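DUF4276 family protein (Pyrococcus horikoshii, PDB 2P62) is of unknown function but belongs to a family placed among the Toprim-like proteins, whose better-known members act on nucleic acids. Local coordinates at residues E90-V104 and E127-L139. Residues are numbered along the deposited sequence; the frame is centred on the assembly and turned at random.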
ATOM      1  N   GLU A  90      13.826  -2.422 -27.553  1.00 24.15           N
ATOM      2  CA  GLU A  90      15.256  -2.297 -27.790  1.00 24.83           C
ATOM      3  C   GLU A  90      16.100  -2.397 -26.519  1.00 24.36           C
ATOM      4  O   GLU A  90      17.298  -2.662 -26.582  1.00 24.21           O
ATOM      5  CB  GLU A  90      15.548  -0.976 -28.504  1.00 25.78           C
ATOM      6  CG  GLU A  90      15.385   0.264 -27.656  1.00 25.50           C
ATOM      7  CD  GLU A  90      15.557   1.535 -28.480  1.00 28.37           C
ATOM      8  OE1 GLU A  90      16.086   1.452 -29.610  1.00 29.57           O
ATOM      9  OE2 GLU A  90      15.168   2.614 -27.995  1.00 24.14           O
ATOM     10  N   GLU A  91      15.490  -2.163 -25.366  1.00 22.15           N
ATOM     11  CA  GLU A  91      16.233  -2.267 -24.124  1.00 23.52           C
ATOM     12  C   GLU A  91      15.352  -2.840 -23.030  1.00 22.32           C
ATOM     13  O   GLU A  91      14.137  -2.620 -22.995  1.00 22.34           O
ATOM     14  CB  GLU A  91      16.804  -0.897 -23.684  1.00 25.07           C
ATOM     15  CG  GLU A  91      17.632  -0.187 -24.759  1.00 28.96           C
ATOM     16  CD  GLU A  91      18.323   1.090 -24.298  1.00 32.13           C
ATOM     17  OE1 GLU A  91      17.695   1.906 -23.578  1.00 30.65           O
ATOM     18  OE2 GLU A  91      19.504   1.289 -24.680  1.00 35.41           O
ATOM     19  N   VAL A  92      15.985  -3.609 -22.157  1.00 20.50           N
ATOM     20  CA  VAL A  92      15.306  -4.206 -21.030  1.00 20.67           C
ATOM     21  C   VAL A  92      16.182  -3.978 -19.808  1.00 22.16           C
ATOM     22  O   VAL A  92      17.377  -4.285 -19.816  1.00 21.30           O
ATOM     23  CB  VAL A  92      15.090  -5.731 -21.206  1.00 19.97           C
ATOM     24  CG1 VAL A  92      14.474  -6.297 -19.938  1.00 16.87           C
ATOM     25  CG2 VAL A  92      14.168  -6.012 -22.395  1.00 14.88           C
ATOM     26  N   TYR A  93      15.578  -3.409 -18.769  1.00 22.68           N
ATOM     27  CA  TYR A  93      16.273  -3.140 -17.518  1.00 22.19           C
ATOM     28  C   TYR A  93      15.739  -4.086 -16.452  1.00 22.22           C
ATOM     29  O   TYR A  93      14.535  -4.247 -16.308  1.00 24.10           O
ATOM     30  CB  TYR A  93      16.054  -1.682 -17.084  1.00 20.77           C
ATOM     31  CG  TYR A  93      16.670  -0.681 -18.029  1.00 20.70           C
ATOM     32  CD1 TYR A  93      16.013  -0.315 -19.207  1.00 21.01           C
ATOM     33  CD2 TYR A  93      17.953  -0.173 -17.804  1.00 19.88           C
ATOM     34  CE1 TYR A  93      16.617   0.512 -20.142  1.00 20.35           C
ATOM     35  CE2 TYR A  93      18.571   0.666 -18.743  1.00 19.19           C
ATOM     36  CZ  TYR A  93      17.899   0.998 -19.912  1.00 21.53           C
ATOM     37  OH  TYR A  93      18.505   1.768 -20.889  1.00 22.19           O
ATOM     38  N   VAL A  94      16.631  -4.733 -15.718  1.00 22.61           N
ATOM     39  CA  VAL A  94      16.200  -5.635 -14.660  1.00 22.92           C
ATOM     40  C   VAL A  94      16.832  -5.132 -13.368  1.00 23.56           C
ATOM     41  O   VAL A  94      18.041  -5.214 -13.194  1.00 23.76           O
ATOM     42  CB  VAL A  94      16.641  -7.081 -14.959  1.00 23.75           C
ATOM     43  CG1 VAL A  94      16.115  -8.024 -13.874  1.00 24.95           C
ATOM     44  CG2 VAL A  94      16.104  -7.512 -16.321  1.00 21.33           C
ATOM     45  N   VAL A  95      16.006  -4.590 -12.478  1.00 24.45           N
ATOM     46  CA  VAL A  95      16.472  -4.024 -11.219  1.00 24.19           C
ATOM     47  C   VAL A  95      16.121  -4.872 -10.015  1.00 25.87           C
ATOM     48  O   VAL A  95      14.963  -5.252  -9.821  1.00 26.26           O
ATOM     49  CB  VAL A  95      15.884  -2.620 -11.019  1.00 24.96           C
ATOM     50  CG1 VAL A  95      16.298  -2.051  -9.655  1.00 17.79           C
ATOM     51  CG2 VAL A  95      16.352  -1.716 -12.166  1.00 22.76           C
ATOM     52  N   ARG A  96      17.131  -5.150  -9.200  1.00 24.98           N
ATOM     53  CA  ARG A  96      16.953  -5.965  -8.009  1.00 27.06           C
ATOM     54  C   ARG A  96      17.918  -5.518  -6.924  1.00 28.09           C
ATOM     55  O   ARG A  96      19.032  -5.086  -7.218  1.00 29.26           O
ATOM     56  CB  ARG A  96      17.206  -7.447  -8.330  1.00 26.23           C
ATOM     57  CG  ARG A  96      16.984  -8.359  -7.124  1.00 27.15           C
ATOM     58  CD  ARG A  96      17.184  -9.826  -7.440  1.00 26.79           C
ATOM     59  NE  ARG A  96      18.599 -10.186  -7.555  1.00 29.33           N
ATOM     60  CZ  ARG A  96      19.042 -11.425  -7.756  1.00 26.01           C
ATOM     61  NH1 ARG A  96      18.189 -12.433  -7.865  1.00 26.36           N
ATOM     62  NH2 ARG A  96      20.341 -11.655  -7.853  1.00 27.15           N
ATOM     63  N   ASP A  97      17.493  -5.607  -5.669  1.00 28.46           N
ATOM     64  CA  ASP A  97      18.378  -5.229  -4.575  1.00 29.16           C
ATOM     65  C   ASP A  97      19.615  -6.114  -4.683  1.00 29.55           C
ATOM     66  O   ASP A  97      19.538  -7.254  -5.148  1.00 29.39           O
ATOM     67  CB  ASP A  97      17.753  -5.496  -3.198  1.00 29.62           C
ATOM     68  CG  ASP A  97      16.538  -4.640  -2.911  1.00 31.70           C
ATOM     69  OD1 ASP A  97      16.464  -3.490  -3.407  1.00 33.09           O
ATOM     70  OD2 ASP A  97      15.665  -5.116  -2.147  1.00 32.61           O
ATOM     71  N   VAL A  98      20.745  -5.583  -4.240  1.00 29.97           N
ATOM     72  CA  VAL A  98      21.998  -6.314  -4.235  1.00 30.70           C
ATOM     73  C   VAL A  98      21.902  -7.489  -3.251  1.00 32.01           C
ATOM     74  O   VAL A  98      22.420  -8.567  -3.516  1.00 33.52           O
ATOM     75  CB  VAL A  98      23.152  -5.353  -3.841  1.00 31.02           C
ATOM     76  CG1 VAL A  98      24.437  -6.125  -3.605  1.00 26.82           C
ATOM     77  CG2 VAL A  98      23.342  -4.304  -4.938  1.00 27.94           C
ATOM     78  N   ASP A  99      21.216  -7.265  -2.130  1.00 36.33           N
ATOM     79  CA  ASP A  99      21.006  -8.261  -1.065  1.00 39.33           C
ATOM     80  C   ASP A  99      20.466  -9.601  -1.498  1.00 40.00           C
ATOM     81  O   ASP A  99      20.918 -10.643  -1.027  1.00 43.23           O
ATOM     82  CB  ASP A  99      20.006  -7.746  -0.044  1.00 42.91           C
ATOM     83  CG  ASP A  99      20.574  -6.698   0.829  1.00 46.49           C
ATOM     84  OD1 ASP A  99      19.784  -6.067   1.566  1.00 48.60           O
ATOM     85  OD2 ASP A  99      21.810  -6.510   0.783  1.00 51.57           O
ATOM     86  N   GLU A 100      19.455  -9.563  -2.352  1.00 39.60           N
ATOM     87  CA  GLU A 100      18.813 -10.777  -2.808  1.00 39.78           C
ATOM     88  C   GLU A 100      19.694 -11.593  -3.732  1.00 38.74           C
ATOM     89  O   GLU A 100      20.451 -11.044  -4.538  1.00 40.59           O
ATOM     90  CB  GLU A 100      17.496 -10.441  -3.509  1.00 41.28           C
ATOM     91  CG  GLU A 100      16.635  -9.427  -2.774  1.00 43.85           C
ATOM     92  CD  GLU A 100      15.254  -9.289  -3.390  1.00 46.80           C
ATOM     93  OE1 GLU A 100      15.153  -9.217  -4.634  1.00 48.55           O
ATOM     94  OE2 GLU A 100      14.268  -9.248  -2.623  1.00 48.98           O
ATOM     95  N   GLY A 101      19.581 -12.913  -3.589  1.00 37.12           N
ATOM     96  CA  GLY A 101      20.332 -13.856  -4.400  1.00 34.11           C
ATOM     97  C   GLY A 101      21.788 -13.530  -4.654  1.00 34.45           C
ATOM     98  O   GLY A 101      22.476 -12.966  -3.807  1.00 33.85           O
ATOM     99  N   ASN A 102      22.267 -13.913  -5.829  1.00 35.11           N
ATOM    100  CA  ASN A 102      23.643 -13.644  -6.195  1.00 36.71           C
ATOM    101  C   ASN A 102      23.728 -12.369  -7.019  1.00 34.84           C
ATOM    102  O   ASN A 102      22.790 -11.576  -7.032  1.00 35.95           O
ATOM    103  CB  ASN A 102      24.216 -14.826  -6.968  1.00 41.41           C
ATOM    104  CG  ASN A 102      24.491 -16.025  -6.070  1.00 47.14           C
ATOM    105  OD1 ASN A 102      25.322 -15.960  -5.141  1.00 48.03           O
ATOM    106  ND2 ASN A 102      23.793 -17.130  -6.340  1.00 46.71           N
ATOM    107  N   ASP A 103      24.851 -12.172  -7.698  1.00 31.10           N
ATOM    108  CA  ASP A 103      25.050 -10.978  -8.505  1.00 30.04           C
ATOM    109  C   ASP A 103      23.951 -10.875  -9.567  1.00 27.44           C
ATOM    110  O   ASP A 103      23.650 -11.840 -10.272  1.00 29.21           O
ATOM    111  CB  ASP A 103      26.451 -11.018  -9.128  1.00 27.84           C
ATOM    112  CG  ASP A 103      26.807  -9.740  -9.847  1.00 29.79           C
ATOM    113  OD1 ASP A 103      26.230  -9.493 -10.924  1.00 34.22           O
ATOM    114  OD2 ASP A 103      27.658  -8.973  -9.343  1.00 28.37           O
ATOM    115  N   VAL A 104      23.342  -9.704  -9.669  1.00 25.36           N
ATOM    116  CA  VAL A 104      22.262  -9.510 -10.625  1.00 26.00           C
ATOM    117  C   VAL A 104      22.660  -9.856 -12.065  1.00 26.84           C
ATOM    118  O   VAL A 104      21.836 -10.354 -12.840  1.00 27.42           O
ATOM    119  CB  VAL A 104      21.722  -8.063 -10.550  1.00 24.32           C
ATOM    120  CG1 VAL A 104      22.803  -7.075 -10.960  1.00 24.24           C
ATOM    121  CG2 VAL A 104      20.478  -7.920 -11.404  1.00 21.86           C
ATOM    122  N   GLU A 127      19.593 -10.983 -29.519  1.00 27.43           N
ATOM    123  CA  GLU A 127      18.437 -10.710 -30.359  1.00 28.59           C
ATOM    124  C   GLU A 127      18.366  -9.207 -30.632  1.00 28.40           C
ATOM    125  O   GLU A 127      17.292  -8.668 -30.870  1.00 30.02           O
ATOM    126  CB  GLU A 127      17.165 -11.179 -29.644  1.00 29.69           C
ATOM    127  CG  GLU A 127      16.472 -12.412 -30.231  1.00 37.74           C
ATOM    128  CD  GLU A 127      17.410 -13.571 -30.568  1.00 39.77           C
ATOM    129  OE1 GLU A 127      17.944 -13.585 -31.697  1.00 42.52           O
ATOM    130  OE2 GLU A 127      17.605 -14.463 -29.709  1.00 39.59           O
ATOM    131  N   GLY A 128      19.512  -8.533 -30.590  1.00 28.88           N
ATOM    132  CA  GLY A 128      19.539  -7.101 -30.836  1.00 27.03           C
ATOM    133  C   GLY A 128      18.994  -6.266 -29.688  1.00 27.41           C
ATOM    134  O   GLY A 128      18.841  -5.052 -29.813  1.00 27.82           O
ATOM    135  N   VAL A 129      18.703  -6.907 -28.561  1.00 26.15           N
ATOM    136  CA  VAL A 129      18.158  -6.200 -27.398  1.00 24.61           C
ATOM    137  C   VAL A 129      19.190  -6.023 -26.282  1.00 25.45           C
ATOM    138  O   VAL A 129      19.817  -6.992 -25.849  1.00 24.58           O
ATOM    139  CB  VAL A 129      16.920  -6.962 -26.822  1.00 24.64           C
ATOM    140  CG1 VAL A 129      16.465  -6.332 -25.517  1.00 18.32           C
ATOM    141  CG2 VAL A 129      15.774  -6.954 -27.840  1.00 20.21           C
ATOM    142  N   LYS A 130      19.353  -4.786 -25.812  1.00 24.63           N
ATOM    143  CA  LYS A 130      20.291  -4.504 -24.728  1.00 26.16           C
ATOM    144  C   LYS A 130      19.655  -4.768 -23.362  1.00 25.98           C
ATOM    145  O   LYS A 130      18.739  -4.064 -22.949  1.00 24.61           O
ATOM    146  CB  LYS A 130      20.774  -3.050 -24.791  1.00 26.51           C
ATOM    147  CG  LYS A 130      21.760  -2.760 -25.899  1.00 30.70           C
ATOM    148  CD  LYS A 130      22.283  -1.341 -25.804  1.00 34.04           C
ATOM    149  CE  LYS A 130      23.147  -1.017 -27.007  1.00 36.43           C
ATOM    150  NZ  LYS A 130      22.402  -1.322 -28.260  1.00 37.82           N
ATOM    151  N   ILE A 131      20.143  -5.785 -22.662  1.00 25.84           N
ATOM    152  CA  ILE A 131      19.616  -6.117 -21.347  1.00 24.80           C
ATOM    153  C   ILE A 131      20.542  -5.569 -20.259  1.00 26.72           C
ATOM    154  O   ILE A 131      21.725  -5.912 -20.191  1.00 26.46           O
ATOM    155  CB  ILE A 131      19.446  -7.640 -21.212  1.00 23.84           C
ATOM    156  CG1 ILE A 131      18.508  -8.134 -22.328  1.00 25.42           C
ATOM    157  CG2 ILE A 131      18.861  -7.983 -19.837  1.00 21.38           C
ATOM    158  CD1 ILE A 131      18.435  -9.676 -22.530  1.00 24.91           C
ATOM    159  N   TYR A 132      19.994  -4.698 -19.419  1.00 26.10           N
ATOM    160  CA  TYR A 132      20.775  -4.086 -18.361  1.00 26.59           C
ATOM    161  C   TYR A 132      20.455  -4.600 -16.974  1.00 26.20           C
ATOM    162  O   TYR A 132      19.423  -4.275 -16.396  1.00 26.17           O
ATOM    163  CB  TYR A 132      20.593  -2.565 -18.370  1.00 27.69           C
ATOM    164  CG  TYR A 132      21.179  -1.860 -19.570  1.00 32.16           C
ATOM    165  CD1 TYR A 132      22.527  -1.488 -19.597  1.00 31.97           C
ATOM    166  CD2 TYR A 132      20.380  -1.538 -20.678  1.00 32.04           C
ATOM    167  CE1 TYR A 132      23.059  -0.809 -20.691  1.00 32.55           C
ATOM    168  CE2 TYR A 132      20.910  -0.860 -21.776  1.00 32.20           C
ATOM    169  CZ  TYR A 132      22.247  -0.498 -21.772  1.00 33.55           C
ATOM    170  OH  TYR A 132      22.765   0.192 -22.842  1.00 37.70           O
ATOM    171  N   PRO A 133      21.326  -5.448 -16.434  1.00 26.77           N
ATOM    172  CA  PRO A 133      21.066  -5.956 -15.085  1.00 25.90           C
ATOM    173  C   PRO A 133      21.619  -4.922 -14.097  1.00 25.58           C
ATOM    174  O   PRO A 133      22.772  -4.505 -14.198  1.00 24.52           O
ATOM    175  CB  PRO A 133      21.797  -7.300 -15.061  1.00 26.44           C
ATOM    176  CG  PRO A 133      22.893  -7.139 -16.084  1.00 29.40           C
ATOM    177  CD  PRO A 133      22.303  -6.277 -17.166  1.00 26.95           C
ATOM    178  N   TYR A 134      20.785  -4.477 -13.164  1.00 25.61           N
ATOM    179  CA  TYR A 134      21.226  -3.473 -12.212  1.00 25.01           C
ATOM    180  C   TYR A 134      20.897  -3.803 -10.765  1.00 25.90           C
ATOM    181  O   TYR A 134      19.763  -4.143 -10.437  1.00 24.42           O
ATOM    182  CB  TYR A 134      20.619  -2.121 -12.592  1.00 25.33           C
ATOM    183  CG  TYR A 134      21.079  -0.968 -11.737  1.00 27.40           C
ATOM    184  CD1 TYR A 134      20.359  -0.584 -10.605  1.00 29.54           C
ATOM    185  CD2 TYR A 134      22.250  -0.272 -12.045  1.00 26.74           C
ATOM    186  CE1 TYR A 134      20.795   0.470  -9.799  1.00 29.71           C
ATOM    187  CE2 TYR A 134      22.695   0.780 -11.243  1.00 28.51           C
ATOM    188  CZ  TYR A 134      21.963   1.145 -10.127  1.00 30.45           C
ATOM    189  OH  TYR A 134      22.390   2.191  -9.343  1.00 33.30           O
ATOM    190  N   GLY A 135      21.906  -3.701  -9.902  1.00 27.62           N
ATOM    191  CA  GLY A 135      21.712  -3.973  -8.490  1.00 27.70           C
ATOM    192  C   GLY A 135      21.472  -2.673  -7.741  1.00 28.79           C
ATOM    193  O   GLY A 135      22.292  -1.762  -7.820  1.00 28.08           O
ATOM    194  N   MET A 136      20.352  -2.582  -7.025  1.00 28.15           N
ATOM    195  CA  MET A 136      20.010  -1.379  -6.272  1.00 29.70           C
ATOM    196  C   MET A 136      20.586  -1.395  -4.857  1.00 30.88           C
ATOM    197  O   MET A 136      20.631  -2.431  -4.196  1.00 31.35           O
ATOM    198  CB  MET A 136      18.487  -1.228  -6.195  1.00 30.21           C
ATOM    199  CG  MET A 136      17.991   0.006  -5.430  1.00 31.38           C
ATOM    200  SD  MET A 136      18.304   1.580  -6.274  1.00 31.54           S
ATOM    201  CE  MET A 136      17.339   1.300  -7.728  1.00 28.91           C
ATOM    202  N   GLY A 137      21.034  -0.237  -4.397  1.00 33.01           N
ATOM    203  CA  GLY A 137      21.583  -0.156  -3.060  1.00 34.76           C
ATOM    204  C   GLY A 137      23.084  -0.342  -2.971  1.00 36.14           C
ATOM    205  O   GLY A 137      23.587  -0.768  -1.935  1.00 36.26           O
ATOM    206  N   ASN A 138      23.815  -0.032  -4.036  1.00 38.07           N
ATOM    207  CA  ASN A 138      25.266  -0.186  -3.988  1.00 39.82           C
ATOM    208  C   ASN A 138      25.929   1.059  -3.409  1.00 38.20           C
ATOM    209  O   ASN A 138      26.423   1.918  -4.143  1.00 38.81           O
ATOM    210  CB  ASN A 138      25.839  -0.477  -5.377  1.00 42.68           C
ATOM    211  CG  ASN A 138      26.367  -1.896  -5.498  1.00 48.69           C
ATOM    212  OD1 ASN A 138      27.084  -2.380  -4.614  1.00 52.45           O
ATOM    213  ND2 ASN A 138      26.029  -2.571  -6.596  1.00 49.92           N
ATOM    214  N   LEU A 139      25.925   1.158  -2.086  1.00 36.08           N
ATOM    215  CA  LEU A 139      26.534   2.291  -1.395  1.00 35.84           C
ATOM    216  C   LEU A 139      26.795   1.909   0.048  1.00 36.46           C
ATOM    217  O   LEU A 139      26.533   0.779   0.450  1.00 37.07           O
ATOM    218  CB  LEU A 139      25.634   3.545  -1.470  1.00 34.41           C
ATOM    219  CG  LEU A 139      24.209   3.664  -0.882  1.00 34.75           C
ATOM    220  CD1 LEU A 139      23.366   2.468  -1.310  1.00 34.20           C
ATOM    221  CD2 LEU A 139      24.252   3.763   0.629  1.00 34.27           C
TER
HETATM  222  O   HOH W   1      19.243  -2.318 -28.477  1.00 31.78           O
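Tyr132 lies beside Tyr93 on one face of two adjacent parallel strands, 90-97 and 129-136. The two rings point the same way, with planes at 10°, but are slid apart (centroids 4.9 Å) and barely overlap. The closest touch is Tyr93 CE2 to Tyr132 CD2, 3.4 Å. Both residues hold CG anti to the carbonyl carbon (chi1 -65° in Tyr93), which sends both side chains off the strands the same way. Tyr93 OH donates to Glu91 OE1 (2.8 Å) from above the carboxylate plane. That oxygen also pairs with Lys4 of the neighbouring strand 2-7. Glu91 OE2 sits at the edge of the Tyr132 ring. Replacing Tyr93 with an alanine would probably leave one side of the Tyr132 ring without its neighbour and take a donor from Glu91.

Past the end of strand 90-97, Val98 CG2 packs 3.4 Å from Met136 O and also meets Asn138 ND2. Val98 N donates to the same Met136 O in a somewhat bent hydrogen bond (3.2 Å, 152° at the hydrogen). The Met136 chain is bent, bringing CE to Val95 CG1 at 4.0 Å.

Strand 90-97 runs between strands 2-7 and 129-136, parallel to both, consistent with a Toprim-like fold. Seven backbone hydrogen bonds fix the strand pair, and Val98 N extends the pattern. Val94, Ile131 and Pro133 pack under helix 104-109; the mixed tyrosine face, with its Tyr93-Glu91-Lys4 polar chain, meets helix 233-239.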